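Local atomic coordinates of TssK (Serratia sp. FS14, PDB entry 5Y0E), a protein that probably forms a trimeric component of the type VI secretion system baseplate that connects it to the membrane complex. Residues 120-125 with 148-153; 95-100 with 154-159; 39-44 with 289-294. All coordinates share one frame; numbering follows the deposited sequence.

Interaction 1. Residues 120-125 with 148-153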
loop_
_atom_site.group_PDB
_atom_site.type_symbol
_atom_site.label_atom_id
_atom_site.label_comp_id
_atom_site.label_asym_id
_atom_site.label_seq_id
_atom_site.Cartn_x
_atom_site.Cartn_y
_atom_site.Cartn_z
ATOM N N ALA A 120 -39.987 -17.590 -4.959
ATOM C CA ALA A 120 -40.601 -16.294 -4.906
ATOM C C ALA A 120 -39.493 -15.288 -4.826
ATOM O O ALA A 120 -38.667 -15.330 -3.948
ATOM C CB ALA A 120 -41.510 -16.189 -3.712
ATOM N N LEU A 121 -39.482 -14.377 -5.765
ATOM C CA LEU A 121 -38.443 -13.385 -5.795
ATOM C C LEU A 121 -38.600 -12.157 -4.940
ATOM O O LEU A 121 -38.194 -11.088 -5.323
ATOM C CB LEU A 121 -38.222 -12.972 -7.225
ATOM C CG LEU A 121 -38.056 -14.237 -8.031
ATOM C CD1 LEU A 121 -38.180 -13.911 -9.494
ATOM C CD2 LEU A 121 -36.701 -14.822 -7.728
ATOM N N ALA A 122 -39.176 -12.316 -3.775
ATOM C CA ALA A 122 -39.330 -11.215 -2.871
ATOM C C ALA A 122 -38.069 -11.061 -2.067
ATOM O O ALA A 122 -37.441 -12.016 -1.730
ATOM C CB ALA A 122 -40.508 -11.451 -1.966
ATOM N N ARG A 123 -37.707 -9.842 -1.749
ATOM C CA ARG A 123 -36.509 -9.616 -1.000
ATOM C C ARG A 123 -36.731 -9.743 0.479
ATOM O O ARG A 123 -35.822 -10.014 1.213
ATOM C CB ARG A 123 -35.944 -8.249 -1.325
ATOM C CG ARG A 123 -35.209 -8.205 -2.637
ATOM C CD ARG A 123 -34.992 -6.811 -3.160
ATOM N NE ARG A 123 -34.109 -6.067 -2.304
ATOM C CZ ARG A 123 -32.803 -5.978 -2.470
ATOM N NH1 ARG A 123 -32.220 -6.588 -3.461
ATOM N NH2 ARG A 123 -32.085 -5.267 -1.642
ATOM N N TYR A 124 -37.956 -9.579 0.920
ATOM C CA TYR A 124 -38.204 -9.641 2.330
ATOM C C TYR A 124 -39.317 -10.555 2.756
ATOM O O TYR A 124 -40.238 -10.798 2.025
ATOM C CB TYR A 124 -38.504 -8.246 2.844
ATOM C CG TYR A 124 -37.340 -7.306 2.794
ATOM C CD1 TYR A 124 -36.476 -7.216 3.838
ATOM C CD2 TYR A 124 -37.119 -6.512 1.701
ATOM C CE1 TYR A 124 -35.417 -6.369 3.804
ATOM C CE2 TYR A 124 -36.059 -5.660 1.656
ATOM C CZ TYR A 124 -35.213 -5.594 2.718
ATOM O OH TYR A 124 -34.152 -4.752 2.692
ATOM N N LEU A 125 -39.194 -11.067 3.966
ATOM C CA LEU A 125 -40.203 -11.897 4.565
ATOM C C LEU A 125 -40.606 -11.171 5.812
ATOM O O LEU A 125 -39.796 -10.924 6.662
ATOM C CB LEU A 125 -39.657 -13.243 4.934
ATOM C CG LEU A 125 -40.692 -14.074 5.651
ATOM C CD1 LEU A 125 -41.747 -14.519 4.676
ATOM C CD2 LEU A 125 -40.036 -15.246 6.326
ATOM N N ARG A 148 -37.279 -9.103 6.840
ATOM C CA ARG A 148 -36.112 -9.912 6.988
ATOM C C ARG A 148 -35.663 -10.329 5.627
ATOM O O ARG A 148 -36.450 -10.780 4.832
ATOM C CB ARG A 148 -36.479 -11.101 7.828
ATOM C CG ARG A 148 -35.487 -12.219 7.845
ATOM C CD ARG A 148 -36.227 -13.481 8.187
ATOM N NE ARG A 148 -35.419 -14.669 8.040
ATOM C CZ ARG A 148 -35.488 -15.693 8.867
ATOM N NH1 ARG A 148 -34.733 -16.753 8.675
ATOM N NH2 ARG A 148 -36.322 -15.652 9.876
ATOM N N LEU A 149 -34.378 -10.150 5.373
ATOM C CA LEU A 149 -33.770 -10.449 4.089
ATOM C C LEU A 149 -33.830 -11.895 3.714
ATOM O O LEU A 149 -33.355 -12.737 4.426
ATOM C CB LEU A 149 -32.315 -10.043 4.095
ATOM C CG LEU A 149 -31.954 -8.657 3.624
ATOM C CD1 LEU A 149 -30.463 -8.531 3.680
ATOM C CD2 LEU A 149 -32.444 -8.413 2.232
ATOM N N ARG A 150 -34.352 -12.164 2.537
ATOM C CA ARG A 150 -34.480 -13.513 2.057
ATOM C C ARG A 150 -33.242 -14.038 1.369
ATOM O O ARG A 150 -33.228 -14.283 0.191
ATOM C CB ARG A 150 -35.691 -13.614 1.164
ATOM C CG ARG A 150 -36.919 -13.074 1.853
ATOM C CD ARG A 150 -38.174 -13.789 1.468
ATOM N NE ARG A 150 -38.197 -14.050 0.058
ATOM C CZ ARG A 150 -38.370 -15.244 -0.465
ATOM N NH1 ARG A 150 -38.532 -16.269 0.305
ATOM N NH2 ARG A 150 -38.376 -15.409 -1.748
ATOM N N LEU A 151 -32.208 -14.222 2.160
ATOM C CA LEU A 151 -30.959 -14.723 1.705
ATOM C C LEU A 151 -31.119 -16.197 1.526
ATOM O O LEU A 151 -31.883 -16.834 2.197
ATOM C CB LEU A 151 -29.887 -14.440 2.726
ATOM C CG LEU A 151 -29.526 -12.994 2.911
ATOM C CD1 LEU A 151 -28.459 -12.899 3.959
ATOM C CD2 LEU A 151 -29.032 -12.439 1.611
ATOM N N ARG A 152 -30.370 -16.747 0.613
ATOM C CA ARG A 152 -30.504 -18.131 0.357
ATOM C C ARG A 152 -29.257 -18.799 -0.158
ATOM O O ARG A 152 -28.582 -18.272 -1.004
ATOM C CB ARG A 152 -31.589 -18.282 -0.682
ATOM C CG ARG A 152 -31.741 -19.684 -1.189
ATOM C CD ARG A 152 -32.501 -19.759 -2.477
ATOM N NE ARG A 152 -33.886 -19.472 -2.238
ATOM C CZ ARG A 152 -34.848 -19.826 -3.059
ATOM N NH1 ARG A 152 -34.532 -20.485 -4.156
ATOM N NH2 ARG A 152 -36.102 -19.513 -2.796
ATOM N N LEU A 153 -28.929 -19.967 0.374
ATOM C CA LEU A 153 -27.799 -20.731 -0.110
ATOM C C LEU A 153 -28.258 -21.573 -1.269
ATOM O O LEU A 153 -29.291 -22.172 -1.180
ATOM C CB LEU A 153 -27.280 -21.619 0.984
ATOM C CG LEU A 153 -26.753 -20.789 2.112
ATOM C CD1 LEU A 153 -26.862 -21.540 3.401
ATOM C CD2 LEU A 153 -25.341 -20.367 1.843
#
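Arg150 reaches back from strand 142-155 to the loop that leads into strand 124-131, and both its backbone and its side chain bind there. Backbone pairing is antiparallel. Leu125 and Arg148 form a hydrogen-bonded pair, with Leu125 N to Arg148 O at 2.9 Å and Arg148 N to Leu125 O at 3.1 Å; one step on, Tyr124 and Leu149 form a non-hydrogen-bonded pair, whose CA atoms add CA-H...O contacts, Tyr124 CA to Arg148 O and Leu149 CA to Arg123 O. Beyond this pair, Arg150 N donates to Arg123 O at 2.9 Å.

The side-chain hydrogen bond runs from Arg150 NE to Ala122 O, 2.8 Å long and nearly straight (166°). Ala122 O lies in the guanidinium plane, while NE sits above the carbonyl plane. The arginine chain, bent at chi2 and at chi3 (-42°), first passes CG and CD beside the carbonyl group of Tyr124 before NE meets the loop. A salt bridge from NH1 to Glu116 secures the far end of the group.

Apolar contacts fall on both faces of the sheet. On one, Tyr124 and Leu149 run side by side, with Tyr124 CE1 3.9 Å from Leu149 CD2, and the tyrosine also packs on Tyr26 of a neighbouring subunit. On the other, Leu125 CB rests 3.8 Å from Arg150 CD.

Arg150 is also the centre of an inverse gamma turn, which interrupts strand 142-155 just where its pairing with 124-131 stops. The arrangement is that of the open end of an antiparallel beta hairpin, extended by an arginine that ties down the entering loop.

Interaction 2. Residues 95-100 with 154-159; sequences GENVVL and MLESEL
Val99 and Met154 meet across the antiparallel pairing of strands 96-103 and 142-155, inner neighbours in a mixed beta sheet, where the second strand gives way to a 3-10 turn at 156-158. The two side chains cross obliquely, Val99 CG2 touching Met154 CG at 3.7 Å. Both atoms stand between the backbone N and carbonyl carbon of their own residues (Met154 chi1 46°), and Leu159 CD1 approaches the same valine methyl. Two backbone bonds close this hydrogen-bonded pair, Val99 N to Met154 O at 2.9 Å and Met154 N to Val99 O at 3.1 Å.

The other face carries the non-hydrogen-bonded pair Val98 and Leu155. Their side chains are only loosely in contact, and both also pack on Leu87 of strand 87-88.

Farther along, Asn97 and Glu156 lie side by side and point the same way, their CB atoms 3.7 Å apart. Amide and carboxylate planes stand almost perpendicular (86°), and the bond from Asn97 ND2 to Glu156 OE1 is weak at 3.4 Å. The backbone makes the firmer link, Glu156 N to Asn97 O at 2.7 Å.

Glu96 crosses Leu155 at about a right angle. Its CG is anti to the backbone N (chi1 -179°), and a bend at chi2 turns the carboxylate toward the 3-10 turn. One oxygen receives two bonds there: Ser157 N gives a long, weak one, whereas Ser157 OG donates to Glu96 OE2 at 2.9 Å, approaching from above the carboxylate plane.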
loop_
_atom_site.group_PDB
_atom_site.type_symbol
_atom_site.label_atom_id
_atom_site.label_comp_id
_atom_site.label_asym_id
_atom_site.label_seq_id
_atom_site.Cartn_x
_atom_site.Cartn_y
_atom_site.Cartn_z
ATOM N N GLY A 95 -17.868 -30.999 -7.342
ATOM C CA GLY A 95 -17.208 -29.929 -8.030
ATOM C C GLY A 95 -18.200 -28.868 -8.417
ATOM O O GLY A 95 -18.164 -28.363 -9.510
ATOM N N GLU A 96 -19.107 -28.538 -7.523
ATOM C CA GLU A 96 -20.076 -27.496 -7.810
ATOM C C GLU A 96 -19.911 -26.338 -6.831
ATOM O O GLU A 96 -19.529 -26.528 -5.676
ATOM C CB GLU A 96 -21.492 -28.051 -7.751
ATOM C CG GLU A 96 -22.561 -27.029 -8.058
ATOM C CD GLU A 96 -23.145 -27.199 -9.432
ATOM O OE1 GLU A 96 -23.226 -28.351 -9.899
ATOM O OE2 GLU A 96 -23.521 -26.181 -10.041
ATOM N N ASN A 97 -20.188 -25.132 -7.304
ATOM C CA ASN A 97 -20.051 -23.942 -6.479
ATOM C C ASN A 97 -21.347 -23.631 -5.751
ATOM O O ASN A 97 -22.424 -23.665 -6.344
ATOM C CB ASN A 97 -19.634 -22.751 -7.328
ATOM C CG ASN A 97 -18.167 -22.728 -7.582
ATOM O OD1 ASN A 97 -17.397 -23.213 -6.770
ATOM N ND2 ASN A 97 -17.763 -22.158 -8.697
ATOM N N VAL A 98 -21.228 -23.322 -4.465
ATOM C CA VAL A 98 -22.335 -22.907 -3.620
ATOM C C VAL A 98 -22.225 -21.411 -3.357
ATOM O O VAL A 98 -21.150 -20.906 -3.032
ATOM C CB VAL A 98 -22.327 -23.689 -2.297
ATOM C CG1 VAL A 98 -23.578 -23.406 -1.512
ATOM C CG2 VAL A 98 -22.202 -25.151 -2.572
ATOM N N VAL A 99 -23.347 -20.712 -3.453
ATOM C CA VAL A 99 -23.385 -19.264 -3.320
ATOM C C VAL A 99 -24.364 -18.836 -2.234
ATOM O O VAL A 99 -25.237 -19.588 -1.809
ATOM C CB VAL A 99 -23.774 -18.584 -4.636
ATOM C CG1 VAL A 99 -22.816 -18.965 -5.719
ATOM C CG2 VAL A 99 -25.190 -18.964 -5.000
ATOM N N LEU A 100 -24.199 -17.596 -1.790
ATOM C CA LEU A 100 -25.196 -16.887 -0.998
ATOM C C LEU A 100 -25.890 -15.912 -1.926
ATOM O O LEU A 100 -25.229 -15.116 -2.582
ATOM C CB LEU A 100 -24.545 -16.153 0.166
ATOM C CG LEU A 100 -25.469 -15.387 1.106
ATOM C CD1 LEU A 100 -26.562 -16.298 1.585
ATOM C CD2 LEU A 100 -24.698 -14.825 2.275
ATOM N N MET A 154 -27.519 -21.580 -2.359
ATOM C CA MET A 154 -27.874 -22.341 -3.536
ATOM C C MET A 154 -26.690 -22.712 -4.423
ATOM O O MET A 154 -25.581 -22.359 -4.137
ATOM C CB MET A 154 -28.924 -21.606 -4.348
ATOM C CG MET A 154 -28.676 -20.149 -4.582
ATOM S SD MET A 154 -29.693 -19.497 -5.889
ATOM C CE MET A 154 -31.073 -18.997 -4.933
ATOM N N LEU A 155 -26.931 -23.455 -5.487
ATOM C CA LEU A 155 -25.873 -23.846 -6.399
ATOM C C LEU A 155 -25.644 -22.759 -7.432
ATOM O O LEU A 155 -26.588 -22.120 -7.892
ATOM C CB LEU A 155 -26.218 -25.154 -7.106
ATOM C CG LEU A 155 -26.596 -26.338 -6.224
ATOM C CD1 LEU A 155 -26.791 -27.563 -7.068
ATOM C CD2 LEU A 155 -25.533 -26.566 -5.177
ATOM N N GLU A 156 -24.386 -22.567 -7.811
ATOM C CA GLU A 156 -24.096 -21.584 -8.841
ATOM C C GLU A 156 -24.872 -21.879 -10.111
ATOM O O GLU A 156 -25.279 -20.955 -10.819
ATOM C CB GLU A 156 -22.597 -21.542 -9.119
ATOM C CG GLU A 156 -22.167 -20.508 -10.143
ATOM C CD GLU A 156 -20.692 -20.595 -10.458
ATOM O OE1 GLU A 156 -20.253 -21.619 -11.011
ATOM O OE2 GLU A 156 -19.957 -19.644 -10.144
ATOM N N SER A 157 -25.115 -23.152 -10.403
ATOM C CA SER A 157 -25.854 -23.502 -11.608
ATOM C C SER A 157 -27.321 -23.095 -11.538
ATOM O O SER A 157 -27.960 -22.961 -12.584
ATOM C CB SER A 157 -25.750 -24.994 -11.860
ATOM O OG SER A 157 -26.331 -25.706 -10.801
ATOM N N GLU A 158 -27.876 -22.901 -10.349
ATOM C CA GLU A 158 -29.280 -22.534 -10.234
ATOM C C GLU A 158 -29.524 -21.034 -10.358
ATOM O O GLU A 158 -30.664 -20.600 -10.231
ATOM C CB GLU A 158 -29.856 -23.053 -8.911
ATOM C CG GLU A 158 -29.833 -24.558 -8.794
ATOM C CD GLU A 158 -30.108 -25.081 -7.390
ATOM O OE1 GLU A 158 -29.923 -24.344 -6.395
ATOM O OE2 GLU A 158 -30.500 -26.263 -7.284
ATOM N N LEU A 159 -28.498 -20.241 -10.627
ATOM C CA LEU A 159 -28.635 -18.794 -10.663
ATOM C C LEU A 159 -29.220 -18.319 -11.984
ATOM O O LEU A 159 -29.105 -18.977 -13.014
ATOM C CB LEU A 159 -27.279 -18.121 -10.462
ATOM C CG LEU A 159 -26.803 -17.969 -9.030
ATOM C CD1 LEU A 159 -25.370 -17.510 -9.001
ATOM C CD2 LEU A 159 -27.697 -16.985 -8.316
#

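Interaction 3. Residues 39-44 with 289-294; sequences SGCFWG and YDHDNL
His291 sends its imidazole between Cys41 and Trp43, joining the loop after helix 17-37 to the turn that leads into helix 294-309. Its CG is anti to the backbone N (chi1 -165°), which carries the ring toward both residues. Two hydrogen bonds and a weak third cross the contact. His291 NE2 donates to Trp43 O at 2.8 Å, nearly along the C=O axis, with the oxygen close to the imidazole plane. Trp43 NE1 gives its N-H to Asp292 OD1 at 3.3 Å on the syn side, and a weak second bond goes to Asp292 OD2.

Ring contacts add to these. The edge of His291 faces the five-membered ring of Trp43 in a T-shaped pair, planes at 88°, with CD2 over the indole face toward the rim. Cys41 CB sits above the centre of one imidazole face in a CH-pi contact. Separately, Cys41 SG makes a sulfur-aromatic contact at the edge of Tyr289, 3.8 Å from CE2.

A 2.6 Å hydrogen bond joins Tyr289 OH to His291 ND1. With both ring nitrogens held, the imidazole is fixed in rotation, while the Asp292 carboxylate, within 16° of the indole plane, takes the N-H of Trp43.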
loop_
_atom_site.group_PDB
_atom_site.type_symbol
_atom_site.label_atom_id
_atom_site.label_comp_id
_atom_site.label_asym_id
_atom_site.label_seq_id
_atom_site.Cartn_x
_atom_site.Cartn_y
_atom_site.Cartn_z
ATOM N N SER A 39 -16.241 3.300 -3.954
ATOM C CA SER A 39 -15.620 1.998 -3.714
ATOM C C SER A 39 -15.828 1.121 -4.935
ATOM O O SER A 39 -16.956 0.750 -5.252
ATOM C CB SER A 39 -16.199 1.326 -2.483
ATOM O OG SER A 39 -16.019 2.130 -1.355
ATOM N N GLY A 40 -14.755 0.801 -5.629
ATOM C CA GLY A 40 -14.779 -0.360 -6.482
ATOM C C GLY A 40 -14.691 -1.628 -5.655
ATOM O O GLY A 40 -14.151 -1.645 -4.548
ATOM N N CYS A 41 -15.236 -2.702 -6.207
ATOM C CA CYS A 41 -15.204 -4.012 -5.558
ATOM C C CYS A 41 -15.865 -3.936 -4.192
ATOM O O CYS A 41 -15.326 -4.404 -3.193
ATOM C CB CYS A 41 -13.775 -4.549 -5.447
ATOM S SG CYS A 41 -12.871 -4.609 -6.991
ATOM N N PHE A 42 -17.054 -3.341 -4.170
ATOM C CA PHE A 42 -17.757 -2.996 -2.943
ATOM C C PHE A 42 -18.530 -4.153 -2.331
ATOM O O PHE A 42 -18.967 -4.034 -1.188
ATOM C CB PHE A 42 -18.712 -1.848 -3.212
ATOM C CG PHE A 42 -19.697 -2.127 -4.300
ATOM C CD1 PHE A 42 -20.831 -2.860 -4.055
ATOM C CD2 PHE A 42 -19.495 -1.647 -5.564
ATOM C CE1 PHE A 42 -21.722 -3.116 -5.038
ATOM C CE2 PHE A 42 -20.400 -1.909 -6.554
ATOM C CZ PHE A 42 -21.509 -2.638 -6.288
ATOM N N TRP A 43 -18.715 -5.248 -3.059
ATOM C CA TRP A 43 -19.446 -6.411 -2.595
ATOM C C TRP A 43 -18.491 -7.447 -2.033
ATOM O O TRP A 43 -17.321 -7.486 -2.396
ATOM C CB TRP A 43 -20.247 -7.024 -3.732
ATOM C CG TRP A 43 -19.386 -7.522 -4.822
ATOM C CD1 TRP A 43 -18.960 -8.799 -5.010
ATOM C CD2 TRP A 43 -18.811 -6.751 -5.870
ATOM N NE1 TRP A 43 -18.170 -8.871 -6.117
ATOM C CE2 TRP A 43 -18.069 -7.629 -6.669
ATOM C CE3 TRP A 43 -18.860 -5.400 -6.216
ATOM C CZ2 TRP A 43 -17.382 -7.206 -7.794
ATOM C CZ3 TRP A 43 -18.184 -4.979 -7.319
ATOM C CH2 TRP A 43 -17.448 -5.876 -8.103
ATOM N N GLY A 44 -18.990 -8.275 -1.145
ATOM C CA GLY A 44 -18.243 -9.400 -0.642
ATOM C C GLY A 44 -18.555 -9.609 0.811
ATOM O O GLY A 44 -19.447 -8.980 1.360
ATOM N N TYR A 289 -6.142 -8.672 -11.035
ATOM C CA TYR A 289 -7.041 -8.753 -9.889
ATOM C C TYR A 289 -8.436 -9.160 -10.327
ATOM O O TYR A 289 -9.005 -8.586 -11.251
ATOM C CB TYR A 289 -7.114 -7.416 -9.159
ATOM C CG TYR A 289 -7.979 -7.499 -7.946
ATOM C CD1 TYR A 289 -7.527 -8.136 -6.804
ATOM C CD2 TYR A 289 -9.254 -6.959 -7.936
ATOM C CE1 TYR A 289 -8.307 -8.231 -5.702
ATOM C CE2 TYR A 289 -10.032 -7.061 -6.838
ATOM C CZ TYR A 289 -9.553 -7.688 -5.720
ATOM O OH TYR A 289 -10.327 -7.797 -4.613
ATOM N N ASP A 290 -8.981 -10.154 -9.655
ATOM C CA ASP A 290 -10.337 -10.616 -9.906
ATOM C C ASP A 290 -10.985 -10.757 -8.544
ATOM O O ASP A 290 -10.653 -11.673 -7.785
ATOM C CB ASP A 290 -10.358 -11.937 -10.680
ATOM C CG ASP A 290 -11.750 -12.359 -11.101
ATOM O OD1 ASP A 290 -12.736 -11.902 -10.530
ATOM O OD2 ASP A 290 -11.873 -13.184 -12.007
ATOM N N HIS A 291 -11.908 -9.849 -8.237
ATOM C CA HIS A 291 -12.509 -9.862 -6.913
ATOM C C HIS A 291 -13.248 -11.166 -6.648
ATOM O O HIS A 291 -13.297 -11.629 -5.510
ATOM C CB HIS A 291 -13.440 -8.659 -6.751
ATOM C CG HIS A 291 -13.828 -8.383 -5.333
ATOM N ND1 HIS A 291 -12.909 -8.072 -4.360
ATOM C CD2 HIS A 291 -15.033 -8.392 -4.722
ATOM C CE1 HIS A 291 -13.531 -7.900 -3.211
ATOM N NE2 HIS A 291 -14.820 -8.087 -3.404
ATOM N N ASP A 292 -13.806 -11.787 -7.679
ATOM C CA ASP A 292 -14.592 -12.996 -7.498
ATOM C C ASP A 292 -13.808 -14.265 -7.804
ATOM O O ASP A 292 -14.410 -15.318 -7.978
ATOM C CB ASP A 292 -15.865 -12.930 -8.339
ATOM C CG ASP A 292 -16.809 -11.829 -7.876
ATOM O OD1 ASP A 292 -17.408 -11.976 -6.799
ATOM O OD2 ASP A 292 -16.954 -10.813 -8.583
ATOM N N ASN A 293 -12.482 -14.193 -7.854
ATOM C CA ASN A 293 -11.662 -15.390 -7.913
ATOM C C ASN A 293 -10.294 -15.123 -7.303
ATOM O O ASN A 293 -9.274 -15.150 -7.994
ATOM C CB ASN A 293 -11.525 -15.878 -9.351
ATOM C CG ASN A 293 -10.997 -17.302 -9.439
ATOM O OD1 ASN A 293 -10.401 -17.840 -8.504
ATOM N ND2 ASN A 293 -11.226 -17.917 -10.570
ATOM N N LEU A 294 -10.272 -14.888 -5.999
ATOM C CA LEU A 294 -9.057 -14.422 -5.364
ATOM C C LEU A 294 -8.013 -15.510 -5.266
ATOM O O LEU A 294 -6.823 -15.215 -5.373
ATOM C CB LEU A 294 -9.373 -13.845 -3.987
ATOM C CG LEU A 294 -10.149 -12.516 -4.026
ATOM C CD1 LEU A 294 -10.602 -12.089 -2.651
ATOM C CD2 LEU A 294 -9.351 -11.415 -4.662
#

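From the N terminus, the chain leaves helix 17-37 through residues 39-44, the first half of interaction 3, whose partner at 289-294 comes about 245 residues later. Within that long excursion, strand 96-103 begins interaction 2, which closes a loop when 154-159 returns to it. Inside this loop lies the smaller one of interaction 1, the hairpin joining 120-125 to 148-153, so the three closures nest without crossing. Interactions 1 and 2 share strand 142-155 and touch through Leu151, Arg152 and Leu153 against Val99 and Leu100, building one sheet. Interaction 3 lies apart, its centre about 18 Å from that of interaction 2, and ties the loop between helix 17-37 and strand 44-50 to the turn before helix 294-309.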